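Hydrazine synthase subunit alpha (Candidatus Kuenenia stuttgartiensis, PDB 5C2V) catalyses the condensation of hydroxylamine with ammonia to hydrazine within the hydrazine synthase complex and carries two c-type hemes. Local coordinates at residues F34-R39 against K373-P378; G56-L61 against L69-N74; R355-I360 against N379-Q384. One frame throughout, in Å; residues are numbered along the deposited sequence.

In the fold
From the N terminus, the chain first lays down strand 31-37, which opens contact 1, then folds the short hairpin of contact 2 (G56-L61 against L69-N74). Four further blades and the first half of a fifth follow before R355-I360, where contact 3 opens. Contact 1 closes at K373-P378, with contact 2 nested inside that very long loop, and contact 3 closes just afterwards at N379-Q384; contacts 1 and 3 therefore cross, and they share one calcium ion. Strand 381-387 then pairs with strand 31-37, closing the six-bladed propeller with a blade built from both ends of the domain. Contact 2 supplies that blade's outer strands; contacts 1 and 3 join it to the preceding blade.

Contact 1. Residues F34-R39 against K373-P378. With CA (calcium ion), chain B.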
loop_
_atom_site.group_PDB
_atom_site.type_symbol
_atom_site.label_atom_id
_atom_site.label_comp_id
_atom_site.label_asym_id
_atom_site.label_seq_id
_atom_site.Cartn_x
_atom_site.Cartn_y
_atom_site.Cartn_z
ATOM N N PHE D 34 -32.328 22.212 -8.746
ATOM C CA PHE D 34 -30.925 22.115 -8.347
ATOM C C PHE D 34 -30.507 23.174 -7.331
ATOM O O PHE D 34 -31.187 24.183 -7.141
ATOM C CB PHE D 34 -30.007 22.178 -9.575
ATOM C CG PHE D 34 -30.100 23.460 -10.353
ATOM C CD1 PHE D 34 -29.247 24.517 -10.081
ATOM C CD2 PHE D 34 -31.025 23.599 -11.376
ATOM C CE1 PHE D 34 -29.324 25.693 -10.802
ATOM C CE2 PHE D 34 -31.107 24.774 -12.100
ATOM C CZ PHE D 34 -30.255 25.822 -11.812
ATOM N N THR D 35 -29.378 22.917 -6.679
ATOM C CA THR D 35 -28.853 23.788 -5.637
ATOM C C THR D 35 -27.798 24.750 -6.177
ATOM O O THR D 35 -26.890 24.352 -6.913
ATOM C CB THR D 35 -28.232 22.969 -4.485
ATOM O OG1 THR D 35 -29.190 22.022 -3.995
ATOM C CG2 THR D 35 -27.796 23.879 -3.347
ATOM N N GLN D 36 -27.935 26.018 -5.805
ATOM C CA GLN D 36 -26.937 27.034 -6.110
ATOM C C GLN D 36 -26.259 27.498 -4.828
ATOM O O GLN D 36 -26.926 27.931 -3.885
ATOM C CB GLN D 36 -27.571 28.223 -6.830
ATOM C CG GLN D 36 -28.059 27.919 -8.234
ATOM C CD GLN D 36 -28.635 29.140 -8.922
ATOM O OE1 GLN D 36 -29.179 30.034 -8.273
ATOM N NE2 GLN D 36 -28.511 29.188 -10.243
ATOM N N SER D 37 -24.933 27.407 -4.799
ATOM C CA SER D 37 -24.163 27.810 -3.629
ATOM C C SER D 37 -23.208 28.945 -3.978
ATOM O O SER D 37 -22.705 29.006 -5.094
ATOM C CB SER D 37 -23.385 26.619 -3.063
ATOM O OG SER D 37 -24.264 25.616 -2.587
ATOM N N PRO D 38 -22.962 29.859 -3.028
ATOM C CA PRO D 38 -21.983 30.923 -3.277
ATOM C C PRO D 38 -20.607 30.317 -3.523
ATOM O O PRO D 38 -20.321 29.271 -2.940
ATOM C CB PRO D 38 -22.003 31.739 -1.979
ATOM C CG PRO D 38 -23.292 31.376 -1.307
ATOM C CD PRO D 38 -23.556 29.954 -1.684
ATOM N N ARG D 39 -19.760 30.938 -4.338
ATOM C CA ARG D 39 -18.453 30.337 -4.540
ATOM C C ARG D 39 -17.538 30.919 -3.482
ATOM O O ARG D 39 -17.026 32.032 -3.612
ATOM C CB ARG D 39 -17.921 30.626 -5.945
ATOM C CG ARG D 39 -18.946 30.459 -7.055
ATOM C CD ARG D 39 -18.471 31.113 -8.345
ATOM N NE ARG D 39 -17.119 30.697 -8.708
ATOM C CZ ARG D 39 -16.460 31.145 -9.771
ATOM N NH1 ARG D 39 -17.025 32.032 -10.580
ATOM N NH2 ARG D 39 -15.233 30.710 -10.024
ATOM N N LYS D 373 -24.201 22.185 -22.215
ATOM C CA LYS D 373 -24.569 22.939 -21.020
ATOM C C LYS D 373 -26.078 22.984 -20.798
ATOM O O LYS D 373 -26.850 23.140 -21.744
ATOM C CB LYS D 373 -24.021 24.367 -21.109
ATOM C CG LYS D 373 -24.312 25.227 -19.888
ATOM C CD LYS D 373 -23.942 26.682 -20.129
ATOM C CE LYS D 373 -24.776 27.287 -21.247
ATOM N NZ LYS D 373 -24.435 28.718 -21.482
ATOM N N VAL D 374 -26.492 22.844 -19.543
ATOM C CA VAL D 374 -27.889 23.041 -19.179
ATOM C C VAL D 374 -28.074 24.457 -18.646
ATOM O O VAL D 374 -28.646 25.315 -19.318
ATOM C CB VAL D 374 -28.356 22.021 -18.122
ATOM C CG1 VAL D 374 -29.818 22.253 -17.767
ATOM C CG2 VAL D 374 -28.142 20.601 -18.624
ATOM N N TYR D 375 -27.589 24.695 -17.432
ATOM C CA TYR D 375 -27.561 26.038 -16.865
ATOM C C TYR D 375 -26.265 26.272 -16.093
ATOM O O TYR D 375 -25.957 25.538 -15.154
ATOM C CB TYR D 375 -28.773 26.257 -15.958
ATOM C CG TYR D 375 -28.870 27.648 -15.370
ATOM C CD1 TYR D 375 -29.364 28.708 -16.121
ATOM C CD2 TYR D 375 -28.479 27.899 -14.061
ATOM C CE1 TYR D 375 -29.458 29.979 -15.587
ATOM C CE2 TYR D 375 -28.570 29.167 -13.518
ATOM C CZ TYR D 375 -29.060 30.203 -14.286
ATOM O OH TYR D 375 -29.153 31.467 -13.749
ATOM N N ASP D 376 -25.507 27.291 -16.485
ATOM C CA ASP D 376 -24.321 27.672 -15.727
ATOM C C ASP D 376 -24.306 29.170 -15.441
ATOM O O ASP D 376 -24.161 29.988 -16.350
ATOM C CB ASP D 376 -23.047 27.264 -16.471
ATOM C CG ASP D 376 -21.788 27.525 -15.660
ATOM O OD1 ASP D 376 -20.700 27.620 -16.266
ATOM O OD2 ASP D 376 -21.884 27.637 -14.419
ATOM N N ASP D 377 -24.444 29.516 -14.167
ATOM C CA ASP D 377 -24.347 30.898 -13.722
ATOM C C ASP D 377 -22.924 31.131 -13.239
ATOM O O ASP D 377 -22.425 30.370 -12.416
ATOM C CB ASP D 377 -25.364 31.183 -12.609
ATOM C CG ASP D 377 -25.532 32.668 -12.320
ATOM O OD1 ASP D 377 -24.598 33.454 -12.582
ATOM O OD2 ASP D 377 -26.609 33.052 -11.819
ATOM N N PRO D 378 -22.253 32.163 -13.771
ATOM C CA PRO D 378 -20.896 32.499 -13.324
ATOM C C PRO D 378 -20.827 32.915 -11.852
ATOM O O PRO D 378 -19.746 32.888 -11.264
ATOM C CB PRO D 378 -20.511 33.668 -14.234
ATOM C CG PRO D 378 -21.331 33.470 -15.462
ATOM C CD PRO D 378 -22.640 32.919 -14.974
HETATM CA CA CA B . -22.023 28.118 -12.100
#
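R39 reaches across to the backbone of P378, and F34 and Q36 meet the ring of Y375. The R39 chain leaves CB with CG anti to the carbonyl carbon (chi1 -44°), runs on to CD, 3.6 Å from P378 O, and bends there, chi3 51° turning NE off the chain's extended line. Beyond CZ, NH1 donates to P378 O at 2.9 Å, in the plane of that carbonyl, at an N-H...O angle of 144°; NH2 makes a weak hydrogen bond to the carbonyl of R355 in the second alpha subunit. Strand 31-37 belongs to the blade that closes the six-bladed propeller, whereas residues 373-378 lead out of the preceding blade through a classic beta bulge at V374 and Y375, both facing I360. F34 CZ touches Y375 CD2 at 3.5 Å, the two side chains crossing at about a right angle with their rings inclined obliquely. Q36 NE2 comes to the edge of the same tyrosine, 3.3 Å from CE2, while Q36 OE1 accepts a hydrogen bond from R58 NE. Past the tyrosine, D376 OD2 at 2.4 Å and D377 O at 2.3 Å bind the calcium ion, whose other protein ligands come from F358, W380 and D382.

Contact 2. Residues G56-L61 against L69-N74; sequences GSRIVL and LKVLTN. With BET (trimethyl glycine), chain C.
R58 and V71 sit on facing strands of a beta hairpin that borders the trimethyl glycine pocket. V71 CG2 lies over one face of the R58 guanidinium, offset toward the rim and 3.8 Å from NE, the two side chains crossing at about a right angle. The ligand comes in at the guanidinium edge, in plane: R58 NH1 points almost straight at BET OXT, but at 3.3 Å the hydrogen bond is weak. R58 NE donates to Q36 OE1 of the neighbouring strand 31-37. The other pocket residues here are G56, whose carbonyl O is near a ligand methyl, and N74.

Along the hairpin, L61 and K70 form a hydrogen-bonded antiparallel pair, L61 N to K70 O at 2.9 Å and K70 N to L61 O at 2.9 Å. V60 and V71 are the neighbouring non-hydrogen-bonded pair, with V60 CG1 3.7 Å from V71 CG2. T73 OG1, set between its own backbone N and carbonyl carbon (chi1 49°), accepts a hydrogen bond from I59 N at 2.8 Å, so a side chain holds the backbone, and T73 CG2 rests on I59 CB. L72 CD1 reaches back to L61 CB at 3.6 Å; I59 and L72 also touch strand 90-97 of the next blade. Two outer antiparallel strands joined by a short connection, packed on the adjoining blade, are characteristic of a beta-propeller blade.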
loop_
_atom_site.group_PDB
_atom_site.type_symbol
_atom_site.label_atom_id
_atom_site.label_comp_id
_atom_site.label_asym_id
_atom_site.label_seq_id
_atom_site.Cartn_x
_atom_site.Cartn_y
_atom_site.Cartn_z
ATOM N N GLY D 56 -25.796 30.212 2.728
ATOM C CA GLY D 56 -26.155 31.182 1.711
ATOM C C GLY D 56 -26.543 30.550 0.387
ATOM O O GLY D 56 -26.476 31.195 -0.658
ATOM N N SER D 57 -26.958 29.287 0.430
ATOM C CA SER D 57 -27.323 28.562 -0.783
ATOM C C SER D 57 -28.830 28.458 -0.956
ATOM O O SER D 57 -29.576 28.370 0.020
ATOM C CB SER D 57 -26.714 27.163 -0.781
ATOM O OG SER D 57 -25.310 27.235 -0.629
ATOM N N ARG D 58 -29.273 28.466 -2.208
ATOM C CA ARG D 58 -30.699 28.411 -2.505
ATOM C C ARG D 58 -31.040 27.240 -3.422
ATOM O O ARG D 58 -30.229 26.829 -4.249
ATOM C CB ARG D 58 -31.155 29.725 -3.141
ATOM C CG ARG D 58 -30.522 30.003 -4.495
ATOM C CD ARG D 58 -30.770 31.431 -4.942
ATOM N NE ARG D 58 -30.414 31.629 -6.343
ATOM C CZ ARG D 58 -30.421 32.808 -6.956
ATOM N NH1 ARG D 58 -30.759 33.902 -6.287
ATOM N NH2 ARG D 58 -30.086 32.895 -8.236
ATOM N N ILE D 59 -32.244 26.700 -3.262
ATOM C CA ILE D 59 -32.734 25.650 -4.147
ATOM C C ILE D 59 -33.650 26.258 -5.199
ATOM O O ILE D 59 -34.582 26.992 -4.869
ATOM C CB ILE D 59 -33.489 24.557 -3.373
ATOM C CG1 ILE D 59 -32.584 23.944 -2.305
ATOM C CG2 ILE D 59 -34.002 23.485 -4.322
ATOM C CD1 ILE D 59 -33.230 22.822 -1.538
ATOM N N VAL D 60 -33.382 25.957 -6.465
ATOM C CA VAL D 60 -34.110 26.596 -7.554
ATOM C C VAL D 60 -34.698 25.611 -8.563
ATOM O O VAL D 60 -34.204 24.487 -8.730
ATOM C CB VAL D 60 -33.208 27.588 -8.314
ATOM C CG1 VAL D 60 -32.815 28.749 -7.413
ATOM C CG2 VAL D 60 -31.976 26.882 -8.844
ATOM N N LEU D 61 -35.760 26.058 -9.229
ATOM C CA LEU D 61 -36.425 25.297 -10.279
ATOM C C LEU D 61 -36.201 25.959 -11.635
ATOM O O LEU D 61 -36.370 27.172 -11.782
ATOM C CB LEU D 61 -37.923 25.176 -9.990
ATOM C CG LEU D 61 -38.798 24.505 -11.050
ATOM C CD1 LEU D 61 -38.336 23.081 -11.312
ATOM C CD2 LEU D 61 -40.260 24.526 -10.623
ATOM N N LEU D 69 -36.154 30.635 -14.575
ATOM C CA LEU D 69 -35.606 30.194 -13.295
ATOM C C LEU D 69 -36.379 30.800 -12.124
ATOM O O LEU D 69 -36.728 31.980 -12.149
ATOM C CB LEU D 69 -34.124 30.560 -13.195
ATOM C CG LEU D 69 -33.380 30.069 -11.951
ATOM C CD1 LEU D 69 -33.404 28.550 -11.882
ATOM C CD2 LEU D 69 -31.951 30.586 -11.941
ATOM N N LYS D 70 -36.638 29.992 -11.099
ATOM C CA LYS D 70 -37.396 30.455 -9.936
ATOM C C LYS D 70 -36.811 29.952 -8.614
ATOM O O LYS D 70 -36.450 28.781 -8.492
ATOM C CB LYS D 70 -38.859 30.021 -10.053
ATOM C CG LYS D 70 -39.719 30.406 -8.858
ATOM C CD LYS D 70 -41.152 29.927 -9.023
ATOM C CE LYS D 70 -41.993 30.288 -7.809
ATOM N NZ LYS D 70 -43.406 29.843 -7.955
ATOM N N VAL D 71 -36.731 30.844 -7.628
ATOM C CA VAL D 71 -36.218 30.502 -6.304
ATOM C C VAL D 71 -37.347 30.125 -5.344
ATOM O O VAL D 71 -38.180 30.960 -4.994
ATOM C CB VAL D 71 -35.417 31.665 -5.685
ATOM C CG1 VAL D 71 -34.962 31.307 -4.278
ATOM C CG2 VAL D 71 -34.228 32.024 -6.564
ATOM N N LEU D 72 -37.375 28.859 -4.938
ATOM C CA LEU D 72 -38.397 28.349 -4.025
ATOM C C LEU D 72 -38.092 28.620 -2.549
ATOM O O LEU D 72 -39.000 28.819 -1.740
ATOM C CB LEU D 72 -38.588 26.843 -4.240
ATOM C CG LEU D 72 -39.391 26.396 -5.467
ATOM C CD1 LEU D 72 -38.621 26.614 -6.764
ATOM C CD2 LEU D 72 -39.814 24.943 -5.338
ATOM N N THR D 73 -36.807 28.625 -2.211
ATOM C CA THR D 73 -36.343 28.589 -0.823
ATOM C C THR D 73 -36.089 29.955 -0.187
ATOM O O THR D 73 -35.470 30.032 0.875
ATOM C CB THR D 73 -35.072 27.741 -0.691
ATOM O OG1 THR D 73 -34.124 28.131 -1.692
ATOM C CG2 THR D 73 -35.416 26.270 -0.863
ATOM N N ASN D 74 -36.546 31.021 -0.839
ATOM C CA ASN D 74 -36.274 32.397 -0.408
ATOM C C ASN D 74 -36.532 32.661 1.080
ATOM O O ASN D 74 -35.990 33.610 1.646
ATOM C CB ASN D 74 -37.120 33.374 -1.233
ATOM C CG ASN D 74 -36.304 34.143 -2.253
ATOM O OD1 ASN D 74 -35.125 34.428 -2.038
ATOM N ND2 ASN D 74 -36.932 34.493 -3.370
HETATM N N BET C . -30.853 33.741 -0.052
HETATM C CA BET C . -31.191 35.000 -0.840
HETATM C C BET C . -30.748 34.810 -2.388
HETATM O O BET C . -29.765 35.517 -2.721
HETATM O OXT BET C . -31.443 33.994 -3.038
HETATM C C1 BET C . -30.666 34.087 1.414
HETATM C C2 BET C . -29.559 33.100 -0.554
HETATM C C3 BET C . -32.004 32.753 -0.118
#

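Contact 3. Residues R355-I360 against N379-Q384; sequences RGDFGI and NWNDHQ. With CA (calcium ion), chain B.
Chi1 of -52° sets D382 CG anti to its own carbonyl carbon and beside the backbone N, and OD2 of the carboxylate reaches the calcium ion; chi1 of -86° places CG likewise in N381, whose side chain crosses that of F358 obliquely. D382 OD2 binds the calcium at 2.4 Å, F358 O at 2.4 Å and W380 O at 2.2 Å, so two backbone carbonyls and one carboxylate oxygen grip it from these segments, and D376 OD2 and D377 O complete the protein ligands. F358 O has a second partner, D382 N at 3.0 Å, a fairly straight bond (161°) whose donor stands well above the carbonyl plane. D357 OD1 and OD2 each lie 3.2 Å from the calcium ion, beyond the ligand distances; the charge of D357 would probably be offset by the calcium. The ion sits between the start of strand 359-364, in the blade of the six-bladed propeller that precedes the closing one, and strand 381-387, the strand that returns to pair with 31-37 and shut the ring. N381 OD1 comes to the edge of the F358 ring, in its plane and 3.4 Å from CD2, the amide turned steeply against the ring, and also takes a weak hydrogen bond from F358 N at 3.4 Å. The F358 ring makes a cation-pi contact with R338. Farther along, I360 CD1 touches D382 O at 3.4 Å. At the other end R355 NH2 bonds to the carbonyl of D44 in the second alpha subunit, and R355 of that subunit packs on N381.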
loop_
_atom_site.group_PDB
_atom_site.type_symbol
_atom_site.label_atom_id
_atom_site.label_comp_id
_atom_site.label_asym_id
_atom_site.label_seq_id
_atom_site.Cartn_x
_atom_site.Cartn_y
_atom_site.Cartn_z
ATOM N N ARG D 355 -12.791 24.547 -15.566
ATOM C CA ARG D 355 -11.779 25.370 -14.938
ATOM C C ARG D 355 -12.235 25.947 -13.609
ATOM O O ARG D 355 -11.670 26.924 -13.154
ATOM C CB ARG D 355 -11.291 26.456 -15.891
ATOM C CG ARG D 355 -10.159 25.916 -16.758
ATOM C CD ARG D 355 -9.224 25.044 -15.909
ATOM N NE ARG D 355 -8.378 24.148 -16.695
ATOM C CZ ARG D 355 -8.526 22.825 -16.725
ATOM N NH1 ARG D 355 -9.490 22.249 -16.021
ATOM N NH2 ARG D 355 -7.713 22.079 -17.459
ATOM N N GLY D 356 -13.301 25.398 -13.034
ATOM C CA GLY D 356 -13.683 25.758 -11.678
ATOM C C GLY D 356 -14.989 26.473 -11.382
ATOM O O GLY D 356 -15.312 26.697 -10.214
ATOM N N ASP D 357 -15.740 26.847 -12.410
ATOM C CA ASP D 357 -17.117 27.271 -12.183
ATOM C C ASP D 357 -18.056 26.080 -12.372
ATOM O O ASP D 357 -18.219 25.582 -13.486
ATOM C CB ASP D 357 -17.506 28.413 -13.121
ATOM C CG ASP D 357 -18.809 29.076 -12.719
ATOM O OD1 ASP D 357 -19.057 29.213 -11.502
ATOM O OD2 ASP D 357 -19.589 29.452 -13.619
ATOM N N PHE D 358 -18.667 25.627 -11.282
ATOM C CA PHE D 358 -19.569 24.477 -11.330
ATOM C C PHE D 358 -20.899 24.826 -11.987
ATOM O O PHE D 358 -21.502 25.856 -11.681
ATOM C CB PHE D 358 -19.820 23.922 -9.924
ATOM C CG PHE D 358 -18.752 22.983 -9.439
ATOM C CD1 PHE D 358 -18.646 21.705 -9.966
ATOM C CD2 PHE D 358 -17.867 23.367 -8.445
ATOM C CE1 PHE D 358 -17.667 20.835 -9.522
ATOM C CE2 PHE D 358 -16.888 22.501 -7.995
ATOM C CZ PHE D 358 -16.788 21.232 -8.534
ATOM N N GLY D 359 -21.355 23.955 -12.881
ATOM C CA GLY D 359 -22.620 24.154 -13.566
ATOM C C GLY D 359 -23.297 22.836 -13.887
ATOM O O GLY D 359 -22.711 21.774 -13.701
ATOM N N ILE D 360 -24.535 22.897 -14.365
ATOM C CA ILE D 360 -25.274 21.685 -14.702
ATOM C C ILE D 360 -25.089 21.323 -16.173
ATOM O O ILE D 360 -25.284 22.159 -17.055
ATOM C CB ILE D 360 -26.774 21.838 -14.396
ATOM C CG1 ILE D 360 -26.976 22.287 -12.947
ATOM C CG2 ILE D 360 -27.507 20.534 -14.660
ATOM C CD1 ILE D 360 -26.385 21.339 -11.925
ATOM N N ASN D 379 -21.962 33.293 -11.271
ATOM C CA ASN D 379 -21.993 33.759 -9.888
ATOM C C ASN D 379 -22.351 32.672 -8.876
ATOM O O ASN D 379 -22.376 32.929 -7.672
ATOM C CB ASN D 379 -22.978 34.922 -9.748
ATOM C CG ASN D 379 -22.568 36.136 -10.558
ATOM O OD1 ASN D 379 -21.864 36.018 -11.562
ATOM N ND2 ASN D 379 -23.005 37.311 -10.124
ATOM N N TRP D 380 -22.626 31.465 -9.358
ATOM C CA TRP D 380 -23.045 30.381 -8.475
ATOM C C TRP D 380 -22.397 29.040 -8.809
ATOM O O TRP D 380 -22.201 28.696 -9.974
ATOM C CB TRP D 380 -24.569 30.211 -8.519
ATOM C CG TRP D 380 -25.351 31.400 -8.047
ATOM C CD1 TRP D 380 -25.804 32.438 -8.808
ATOM C CD2 TRP D 380 -25.795 31.661 -6.709
ATOM N NE1 TRP D 380 -26.492 33.334 -8.027
ATOM C CE2 TRP D 380 -26.501 32.880 -6.734
ATOM C CE3 TRP D 380 -25.659 30.985 -5.492
ATOM C CZ2 TRP D 380 -27.068 33.438 -5.590
ATOM C CZ3 TRP D 380 -26.224 31.541 -4.357
ATOM C CH2 TRP D 380 -26.920 32.755 -4.415
ATOM N N ASN D 381 -22.080 28.271 -7.777
ATOM C CA ASN D 381 -21.784 26.868 -7.985
ATOM C C ASN D 381 -23.112 26.158 -8.153
ATOM O O ASN D 381 -23.946 26.148 -7.244
ATOM C CB ASN D 381 -20.993 26.277 -6.818
ATOM C CG ASN D 381 -19.498 26.475 -6.965
ATOM O OD1 ASN D 381 -18.981 26.580 -8.078
ATOM N ND2 ASN D 381 -18.793 26.522 -5.840
ATOM N N ASP D 382 -23.307 25.573 -9.327
ATOM C CA ASP D 382 -24.574 24.954 -9.668
ATOM C C ASP D 382 -24.419 23.446 -9.592
ATOM O O ASP D 382 -23.767 22.838 -10.442
ATOM C CB ASP D 382 -25.024 25.398 -11.064
ATOM C CG ASP D 382 -25.021 26.912 -11.222
ATOM O OD1 ASP D 382 -25.665 27.595 -10.398
ATOM O OD2 ASP D 382 -24.364 27.427 -12.155
ATOM N N HIS D 383 -25.018 22.840 -8.571
ATOM C CA HIS D 383 -24.827 21.414 -8.344
ATOM C C HIS D 383 -26.075 20.750 -7.778
ATOM O O HIS D 383 -27.103 21.398 -7.590
ATOM C CB HIS D 383 -23.633 21.178 -7.413
ATOM C CG HIS D 383 -23.876 21.584 -5.993
ATOM N ND1 HIS D 383 -24.137 22.886 -5.622
ATOM C CD2 HIS D 383 -23.880 20.861 -4.848
ATOM C CE1 HIS D 383 -24.301 22.945 -4.313
ATOM N NE2 HIS D 383 -24.150 21.729 -3.820
ATOM N N GLN D 384 -25.966 19.452 -7.515
ATOM C CA GLN D 384 -27.089 18.626 -7.070
ATOM C C GLN D 384 -28.313 18.718 -7.984
ATOM O O GLN D 384 -29.402 19.058 -7.522
ATOM C CB GLN D 384 -27.488 19.004 -5.641
ATOM C CG GLN D 384 -26.481 18.594 -4.582
ATOM C CD GLN D 384 -26.898 19.022 -3.189
ATOM O OE1 GLN D 384 -27.636 19.993 -3.019
ATOM N NE2 GLN D 384 -26.429 18.294 -2.181
HETATM CA CA CA B . -22.023 28.118 -12.100
#